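Local coordinates for protein glyoxylate reductase (Paecilomyces sp. J18, PDB 3WNV) that probably catalyses the NAD(P)H-dependent reduction of glyoxylate to glycolate, as a member of the D-isomer specific 2-hydroxyacid dehydrogenase family, at residues F67-I72 with N91-A96; K38-C43 with I72-K77; A110-T115 with G163-E168. All blocks are in the same frame, centred on the assembly; numbering follows the deposited sequence.

Contact 1: F67-I72 with N91-A96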
loop_
_atom_site.group_PDB
_atom_site.type_symbol
_atom_site.label_atom_id
_atom_site.label_comp_id
_atom_site.label_asym_id
_atom_site.label_seq_id
_atom_site.Cartn_x
_atom_site.Cartn_y
_atom_site.Cartn_z
ATOM N N PHE A 67 5.403 -14.926 -0.374
ATOM C CA PHE A 67 6.277 -15.533 0.590
ATOM C C PHE A 67 5.403 -15.955 1.768
ATOM O O PHE A 67 5.560 -15.496 2.920
ATOM C CB PHE A 67 7.382 -14.552 0.987
ATOM C CG PHE A 67 8.609 -14.641 0.106
ATOM C CD1 PHE A 67 8.486 -14.635 -1.281
ATOM C CD2 PHE A 67 9.868 -14.711 0.663
ATOM C CE1 PHE A 67 9.610 -14.728 -2.099
ATOM C CE2 PHE A 67 11.013 -14.794 -0.149
ATOM C CZ PHE A 67 10.868 -14.809 -1.537
ATOM N N ASP A 68 4.493 -16.869 1.462
ATOM C CA ASP A 68 3.622 -17.482 2.483
ATOM C C ASP A 68 4.302 -18.618 3.247
ATOM O O ASP A 68 5.491 -18.899 3.058
ATOM C CB ASP A 68 2.318 -17.972 1.853
ATOM C CG ASP A 68 2.538 -18.914 0.678
ATOM O OD1 ASP A 68 3.642 -19.484 0.514
ATOM O OD2 ASP A 68 1.578 -19.102 -0.094
ATOM N N ARG A 69 3.554 -19.270 4.128
ATOM C CA ARG A 69 4.153 -20.316 4.958
ATOM C C ARG A 69 4.823 -21.394 4.109
ATOM O O ARG A 69 5.908 -21.850 4.430
ATOM C CB ARG A 69 3.104 -20.877 5.931
ATOM C CG ARG A 69 3.540 -22.093 6.739
ATOM C CD ARG A 69 2.520 -22.375 7.877
ATOM N NE ARG A 69 2.585 -21.309 8.874
ATOM C CZ ARG A 69 3.435 -21.315 9.900
ATOM N NH1 ARG A 69 4.278 -22.324 10.048
ATOM N NH2 ARG A 69 3.458 -20.298 10.766
ATOM N N GLU A 70 4.199 -21.775 2.998
ATOM C CA GLU A 70 4.746 -22.837 2.155
ATOM C C GLU A 70 6.095 -22.479 1.547
ATOM O O GLU A 70 7.004 -23.308 1.478
ATOM C CB GLU A 70 3.793 -23.113 0.997
ATOM C CG GLU A 70 4.376 -24.012 -0.087
ATOM C CD GLU A 70 3.518 -24.028 -1.356
ATOM O OE1 GLU A 70 2.458 -23.380 -1.371
ATOM O OE2 GLU A 70 3.911 -24.682 -2.346
ATOM N N LEU A 71 6.196 -21.259 1.033
ATOM C CA LEU A 71 7.438 -20.842 0.397
ATOM C C LEU A 71 8.500 -20.660 1.473
ATOM O O LEU A 71 9.639 -21.122 1.298
ATOM C CB LEU A 71 7.231 -19.574 -0.444
ATOM C CG LEU A 71 8.499 -19.133 -1.194
ATOM C CD1 LEU A 71 8.115 -18.508 -2.543
ATOM C CD2 LEU A 71 9.284 -18.102 -0.353
ATOM N N ILE A 72 8.143 -20.033 2.593
ATOM C CA ILE A 72 9.126 -19.857 3.684
ATOM C C ILE A 72 9.682 -21.195 4.128
ATOM O O ILE A 72 10.890 -21.313 4.401
ATOM C CB ILE A 72 8.557 -18.978 4.849
ATOM C CG1 ILE A 72 8.440 -17.533 4.363
ATOM C CG2 ILE A 72 9.414 -19.022 6.142
ATOM C CD1 ILE A 72 7.592 -16.657 5.234
ATOM N N ASN A 91 1.925 -9.889 1.484
ATOM C CA ASN A 91 2.350 -11.104 0.746
ATOM C C ASN A 91 3.549 -11.848 1.392
ATOM O O ASN A 91 4.151 -12.765 0.806
ATOM C CB ASN A 91 2.645 -10.768 -0.713
ATOM C CG ASN A 91 3.525 -9.568 -0.844
ATOM O OD1 ASN A 91 4.345 -9.273 0.060
ATOM N ND2 ASN A 91 3.331 -8.816 -1.921
ATOM N N ILE A 92 3.898 -11.455 2.615
ATOM C CA ILE A 92 4.854 -12.231 3.407
ATOM C C ILE A 92 4.158 -12.720 4.685
ATOM O O ILE A 92 3.509 -11.930 5.384
ATOM C CB ILE A 92 6.023 -11.374 3.841
ATOM C CG1 ILE A 92 6.655 -10.703 2.633
ATOM C CG2 ILE A 92 7.041 -12.204 4.656
ATOM C CD1 ILE A 92 7.832 -9.794 2.996
ATOM N N ASP A 93 4.299 -14.006 4.996
ATOM C CA ASP A 93 3.776 -14.532 6.245
ATOM C C ASP A 93 4.805 -14.282 7.325
ATOM O O ASP A 93 5.721 -15.091 7.552
ATOM C CB ASP A 93 3.534 -16.020 6.085
ATOM C CG ASP A 93 2.849 -16.637 7.291
ATOM O OD1 ASP A 93 3.041 -16.152 8.447
ATOM O OD2 ASP A 93 2.128 -17.630 7.075
ATOM N N VAL A 94 4.670 -13.151 7.998
ATOM C CA VAL A 94 5.633 -12.763 9.017
ATOM C C VAL A 94 5.843 -13.775 10.160
ATOM O O VAL A 94 6.969 -14.046 10.547
ATOM C CB VAL A 94 5.328 -11.352 9.556
ATOM C CG1 VAL A 94 6.305 -10.992 10.677
ATOM C CG2 VAL A 94 5.361 -10.314 8.399
ATOM N N ASP A 95 4.777 -14.341 10.723
ATOM C CA ASP A 95 4.968 -15.358 11.740
ATOM C C ASP A 95 5.715 -16.599 11.235
ATOM O O ASP A 95 6.561 -17.166 11.956
ATOM C CB ASP A 95 3.618 -15.770 12.356
ATOM C CG ASP A 95 2.995 -14.653 13.187
ATOM O OD1 ASP A 95 3.693 -13.657 13.467
ATOM O OD2 ASP A 95 1.815 -14.769 13.576
ATOM N N ALA A 96 5.411 -17.052 10.014
ATOM C CA ALA A 96 6.205 -18.188 9.476
ATOM C C ALA A 96 7.698 -17.842 9.403
ATOM O O ALA A 96 8.580 -18.673 9.757
ATOM C CB ALA A 96 5.670 -18.646 8.084
HETATM O O HOH W 1 1.116 -18.207 4.882
HETATM O O HOH W 2 0.473 -19.264 8.449
#

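Contact 2: K38-C43 with I72-K77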
loop_
_atom_site.group_PDB
_atom_site.type_symbol
_atom_site.label_atom_id
_atom_site.label_comp_id
_atom_site.label_asym_id
_atom_site.label_seq_id
_atom_site.Cartn_x
_atom_site.Cartn_y
_atom_site.Cartn_z
ATOM N N LYS A 38 9.631 -23.012 -10.414
ATOM C CA LYS A 38 11.063 -22.954 -10.665
ATOM C C LYS A 38 11.822 -22.344 -9.478
ATOM O O LYS A 38 12.936 -22.778 -9.174
ATOM C CB LYS A 38 11.322 -22.135 -11.923
ATOM C CG LYS A 38 12.785 -21.942 -12.265
ATOM C CD LYS A 38 13.402 -23.200 -12.801
ATOM C CE LYS A 38 14.721 -22.881 -13.485
ATOM N NZ LYS A 38 15.421 -21.749 -12.789
ATOM N N PHE A 39 11.238 -21.343 -8.821
ATOM C CA PHE A 39 11.864 -20.805 -7.614
ATOM C C PHE A 39 11.980 -21.913 -6.566
ATOM O O PHE A 39 13.054 -22.133 -6.003
ATOM C CB PHE A 39 11.145 -19.567 -7.080
ATOM C CG PHE A 39 11.790 -18.997 -5.850
ATOM C CD1 PHE A 39 12.936 -18.218 -5.958
ATOM C CD2 PHE A 39 11.287 -19.277 -4.582
ATOM C CE1 PHE A 39 13.559 -17.730 -4.823
ATOM C CE2 PHE A 39 11.919 -18.792 -3.443
ATOM C CZ PHE A 39 13.051 -18.012 -3.574
ATOM N N LEU A 40 10.897 -22.650 -6.339
ATOM C CA LEU A 40 10.948 -23.727 -5.350
ATOM C C LEU A 40 11.931 -24.818 -5.726
ATOM O O LEU A 40 12.597 -25.362 -4.852
ATOM C CB LEU A 40 9.547 -24.290 -5.048
ATOM C CG LEU A 40 8.499 -23.318 -4.513
ATOM C CD1 LEU A 40 7.156 -23.998 -4.486
ATOM C CD2 LEU A 40 8.832 -22.805 -3.128
ATOM N N GLU A 41 12.045 -25.125 -7.022
ATOM C CA GLU A 41 13.036 -26.087 -7.499
ATOM C C GLU A 41 14.462 -25.623 -7.219
ATOM O O GLU A 41 15.301 -26.424 -6.829
ATOM C CB GLU A 41 12.861 -26.365 -8.996
ATOM C CG GLU A 41 11.857 -27.472 -9.309
ATOM C CD GLU A 41 11.500 -27.550 -10.790
ATOM O OE1 GLU A 41 12.280 -27.030 -11.623
ATOM O OE2 GLU A 41 10.433 -28.125 -11.110
ATOM N N ASN A 42 14.729 -24.328 -7.412
ATOM C CA ASN A 42 16.053 -23.783 -7.124
ATOM C C ASN A 42 16.365 -23.948 -5.652
ATOM O O ASN A 42 17.450 -24.373 -5.294
ATOM C CB ASN A 42 16.137 -22.285 -7.482
ATOM C CG ASN A 42 16.153 -22.030 -8.987
ATOM O OD1 ASN A 42 16.225 -22.969 -9.787
ATOM N ND2 ASN A 42 16.100 -20.750 -9.376
ATOM N N CYS A 43 15.409 -23.584 -4.802
ATOM C CA CYS A 43 15.587 -23.743 -3.346
ATOM C C CYS A 43 15.945 -25.179 -2.963
ATOM O O CYS A 43 16.877 -25.428 -2.177
ATOM C CB CYS A 43 14.315 -23.297 -2.601
ATOM S SG CYS A 43 13.952 -21.550 -2.634
ATOM N N ILE A 72 8.143 -20.033 2.593
ATOM C CA ILE A 72 9.126 -19.857 3.684
ATOM C C ILE A 72 9.682 -21.195 4.128
ATOM O O ILE A 72 10.890 -21.313 4.401
ATOM C CB ILE A 72 8.557 -18.978 4.849
ATOM C CG1 ILE A 72 8.440 -17.533 4.363
ATOM C CG2 ILE A 72 9.414 -19.022 6.142
ATOM C CD1 ILE A 72 7.592 -16.657 5.234
ATOM N N SER A 73 8.822 -22.226 4.140
ATOM C CA SER A 73 9.211 -23.558 4.562
ATOM C C SER A 73 10.259 -24.170 3.621
ATOM O O SER A 73 11.115 -24.925 4.060
ATOM C CB SER A 73 7.974 -24.463 4.637
ATOM O OG SER A 73 8.328 -25.737 5.156
ATOM N N ALA A 74 10.192 -23.816 2.336
ATOM C CA ALA A 74 11.172 -24.245 1.329
ATOM C C ALA A 74 12.487 -23.449 1.327
ATOM O O ALA A 74 13.474 -23.908 0.755
ATOM C CB ALA A 74 10.548 -24.169 -0.073
ATOM N N LEU A 75 12.508 -22.246 1.889
ATOM C CA LEU A 75 13.767 -21.465 1.880
ATOM C C LEU A 75 14.895 -22.228 2.584
ATOM O O LEU A 75 14.651 -22.983 3.516
ATOM C CB LEU A 75 13.562 -20.102 2.545
ATOM C CG LEU A 75 12.660 -19.101 1.823
ATOM C CD1 LEU A 75 12.476 -17.829 2.645
ATOM C CD2 LEU A 75 13.188 -18.784 0.391
ATOM N N PRO A 76 16.140 -22.067 2.115
ATOM C CA PRO A 76 17.254 -22.744 2.773
ATOM C C PRO A 76 17.444 -22.199 4.183
ATOM O O PRO A 76 17.136 -21.026 4.478
ATOM C CB PRO A 76 18.476 -22.381 1.909
ATOM C CG PRO A 76 17.957 -21.711 0.695
ATOM C CD PRO A 76 16.549 -21.258 0.961
ATOM N N LYS A 77 17.947 -23.068 5.045
ATOM C CA LYS A 77 18.177 -22.734 6.443
ATOM C C LYS A 77 19.118 -21.534 6.626
ATOM O O LYS A 77 19.086 -20.852 7.671
ATOM C CB LYS A 77 18.708 -23.984 7.140
ATOM C CG LYS A 77 18.768 -23.972 8.642
ATOM C CD LYS A 77 19.337 -25.329 9.148
ATOM C CE LYS A 77 19.354 -25.413 10.679
ATOM N NZ LYS A 77 17.966 -25.470 11.192
#

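Contact 3: A110-T115 with G163-E168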
loop_
_atom_site.group_PDB
_atom_site.type_symbol
_atom_site.label_atom_id
_atom_site.label_comp_id
_atom_site.label_asym_id
_atom_site.label_seq_id
_atom_site.Cartn_x
_atom_site.Cartn_y
_atom_site.Cartn_z
ATOM N N ALA A 110 9.063 6.126 3.427
ATOM C CA ALA A 110 9.448 6.469 2.102
ATOM C C ALA A 110 8.213 6.623 1.214
ATOM O O ALA A 110 8.240 7.375 0.310
ATOM C CB ALA A 110 10.383 5.482 1.554
ATOM N N VAL A 111 7.161 5.870 1.504
ATOM C CA VAL A 111 5.960 5.916 0.660
ATOM C C VAL A 111 5.030 7.073 1.009
ATOM O O VAL A 111 4.084 7.346 0.259
ATOM C CB VAL A 111 5.139 4.602 0.758
ATOM C CG1 VAL A 111 5.986 3.383 0.422
ATOM C CG2 VAL A 111 4.552 4.466 2.148
ATOM N N ASN A 112 5.281 7.777 2.118
ATOM C CA ASN A 112 4.241 8.639 2.689
ATOM C C ASN A 112 3.837 9.820 1.797
ATOM O O ASN A 112 2.636 10.069 1.605
ATOM C CB ASN A 112 4.683 9.214 4.053
ATOM C CG ASN A 112 4.740 8.167 5.156
ATOM O OD1 ASN A 112 4.419 6.998 4.935
ATOM N ND2 ASN A 112 5.172 8.591 6.369
ATOM N N ASN A 113 4.815 10.552 1.283
ATOM C CA ASN A 113 4.487 11.740 0.502
ATOM C C ASN A 113 3.763 11.369 -0.775
ATOM O O ASN A 113 2.693 11.918 -1.044
ATOM C CB ASN A 113 5.727 12.548 0.154
ATOM C CG ASN A 113 6.198 13.409 1.320
ATOM O OD1 ASN A 113 5.384 13.938 2.074
ATOM N ND2 ASN A 113 7.515 13.550 1.467
ATOM N N ALA A 114 4.323 10.436 -1.548
ATOM C CA ALA A 114 3.719 10.120 -2.852
ATOM C C ALA A 114 2.295 9.600 -2.726
ATOM O O ALA A 114 1.403 10.007 -3.497
ATOM C CB ALA A 114 4.574 9.102 -3.587
ATOM N N THR A 115 2.091 8.668 -1.786
ATOM C CA THR A 115 0.776 8.077 -1.594
ATOM C C THR A 115 -0.228 9.133 -1.197
ATOM O O THR A 115 -1.330 9.148 -1.715
ATOM C CB THR A 115 0.792 7.045 -0.500
ATOM O OG1 THR A 115 1.725 6.004 -0.863
ATOM C CG2 THR A 115 -0.593 6.414 -0.360
ATOM N N GLY A 163 -1.592 6.910 10.426
ATOM C CA GLY A 163 -0.213 6.494 10.548
ATOM C C GLY A 163 0.577 7.500 9.754
ATOM O O GLY A 163 0.134 8.643 9.618
ATOM N N GLY A 164 1.718 7.082 9.214
ATOM C CA GLY A 164 2.575 7.990 8.498
ATOM C C GLY A 164 1.876 8.545 7.273
ATOM O O GLY A 164 1.951 9.757 6.998
ATOM N N ILE A 165 1.204 7.673 6.522
ATOM C CA ILE A 165 0.499 8.136 5.327
ATOM C C ILE A 165 -0.674 9.040 5.704
ATOM O O ILE A 165 -0.836 10.097 5.117
ATOM C CB ILE A 165 0.021 6.994 4.450
ATOM C CG1 ILE A 165 1.242 6.280 3.825
ATOM C CG2 ILE A 165 -0.806 7.557 3.287
ATOM C CD1 ILE A 165 0.934 4.876 3.268
ATOM N N GLY A 166 -1.445 8.633 6.696
ATOM C CA GLY A 166 -2.589 9.431 7.121
ATOM C C GLY A 166 -2.217 10.814 7.598
ATOM O O GLY A 166 -2.952 11.778 7.380
ATOM N N ARG A 167 -1.079 10.926 8.282
ATOM C CA ARG A 167 -0.645 12.223 8.766
ATOM C C ARG A 167 -0.309 13.158 7.618
ATOM O O ARG A 167 -0.582 14.359 7.698
ATOM C CB ARG A 167 0.558 12.118 9.709
ATOM C CG ARG A 167 0.213 11.897 11.161
ATOM C CD ARG A 167 1.493 12.001 12.031
ATOM N NE ARG A 167 2.453 10.921 11.742
ATOM C CZ ARG A 167 2.350 9.702 12.278
ATOM N NH1 ARG A 167 1.353 9.440 13.102
ATOM N NH2 ARG A 167 3.224 8.734 11.990
ATOM N N GLU A 168 0.299 12.618 6.563
ATOM C CA GLU A 168 0.618 13.415 5.378
ATOM C C GLU A 168 -0.660 13.745 4.597
ATOM O O GLU A 168 -0.775 14.849 4.033
ATOM C CB GLU A 168 1.605 12.686 4.472
ATOM C CG GLU A 168 2.968 12.535 5.067
ATOM C CD GLU A 168 3.716 13.855 5.280
ATOM O OE1 GLU A 168 3.348 14.910 4.707
ATOM O OE2 GLU A 168 4.713 13.832 6.024
HETATM O O HOH W 3 6.165 11.335 6.586
#

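Contact 1: F67-I72 with N91-A96
R69 and D93 cross obliquely, their guanidinium and carboxylate planes 80° apart, with R69 NE 4.1 Å from D93 OD2, too far for a salt bridge. Two waters mediate instead: each donates to OD2, one accepting from R69 N, the other from R69 NE at the guanidinium edge. CB of A96 lies 3.8 Å above one guanidinium face, toward the rim, where a small side chain lets a flat cation come close; R69 NH1 makes a salt bridge with E99. D93 CG, anti to the backbone N (chi1 -174°), turns toward R69 and helix 94-99, of which D93 is the N-cap: OD1 accepts from A96 N at 3.0 Å, met from above the carboxylate plane. An alanine here would probably leave A96 N without its cap and both waters without their shared acceptor. I72 CD1 lies 4.0 Å from A96 CB and 3.4 Å from D93 O. At the other end F67 and I92 form a single bridge, where D93 N gives a nearly straight bond to F67 O (2.8 Å) and F67 N a weak one to N91 O. One aspartate thus caps one helix and meets the other through water, while R69 pairs directly with E99.

Contact 2: K38-C43 with I72-K77
C43 and L75 mark the nearest backbone approach, CA to CA 6.0 Å, at the point where helix 69-74 has ended and L75 leaves helical angles beside helix 36-45. No hydrogen bond spans the two segments, so apolar groups carry the contact. C43 is the central side chain: its CB sits 3.5 Å from A74 O, while SG, anti to its own carbonyl carbon (chi1 -69°), lies 4.2 Å from L75 CD2 and 4.4 Å from P76 CD. A compact thiol suits this place, since it lets the helix come close to the turn. One turn earlier L40 puts CD2 against A74 CB at 3.8 Å, one methyl of the leucine fork against the alanine methyl, and L40 also touches E70. F39 has CG anti to the backbone N (chi1 -179°), and its ring presents an edge to L75: L75 CD2 lies near the ring plane, 4.0 Å from both F39 CE2 and F39 CZ. The same ring meets F31 edge-to-face and rests on L7 and I9 of strand 5-9, which makes F39 a link between this contact and the parallel sheet beneath. P76, having no N-H to satisfy, fits the stretch after the helix, and it packs on Y48 and D49 as well. Cohesion between the helix and the turn therefore rests on van der Waals packing and the burial of F39 and C43, with no hydrogen bond between the two segments.

Contact 3: A110-T115 with G163-E168
G164 meets the amide of N112 in van der Waals contact: N112 ND2 is 3.4 Å from G164 CA, and a CB on this glycine would fall 2.5 Å from ND2, so the lack of a side chain lets the amide lie against the first turn of helix 164-175. G163, the N-cap just before it, is consistent with the GxGxxG motif of Rossmann dinucleotide-binding folds. I165 lays its two branches, CG1-CD1 and CG2, over V111, N112 and T115. Its CG1 is 3.4 Å from N112 OD1, CD1 is 3.8 Å from V111 CG2, and CG2 meets T115 CG2 at 3.8 Å. T115 OG1, anti to its carbonyl carbon (chi1 -60°), donates to V111 O, leaving the methyl to pack. G166 continues the glycine pattern. One turn on, E168 CG lies 3.9 Å from N112 CB, and the bend at chi2 (-66°) turns CD to 3.6 Å from N113 OD1. Its OE2 accepts from a water that accepts from N112 ND2. R171 and R172 probably offset the charge of E168 through salt bridges to OE1, and R172 also bonds N113 OD1, so the two acceptors can lie close. Glycine contact, aliphatic packing and one water bridge thus join 110-115 to this helix.

How the contacts relate
From the N terminus, the chain enters contact 2 on helix 36-45, runs through strand 51-57 to F67-I72 of contact 1, then closes contact 2 with I72-K77 before strand 81-85 leads to N91-A96, closing contact 1. The two loops therefore cross, sharing I72 and helix 69-74; their centres are 12 Å apart, and L71 packs on F39 and L40. Together they tie helices 36-45, 69-74 and 94-99 to one another in the domain built on the five-stranded parallel sheet. Contact 3 follows in series, its nearest atoms about 13 Å from contact 1 and 21 Å from contact 2; its loop joins helix 112-127 to helix 164-175 of the seven-stranded Rossmann-type domain.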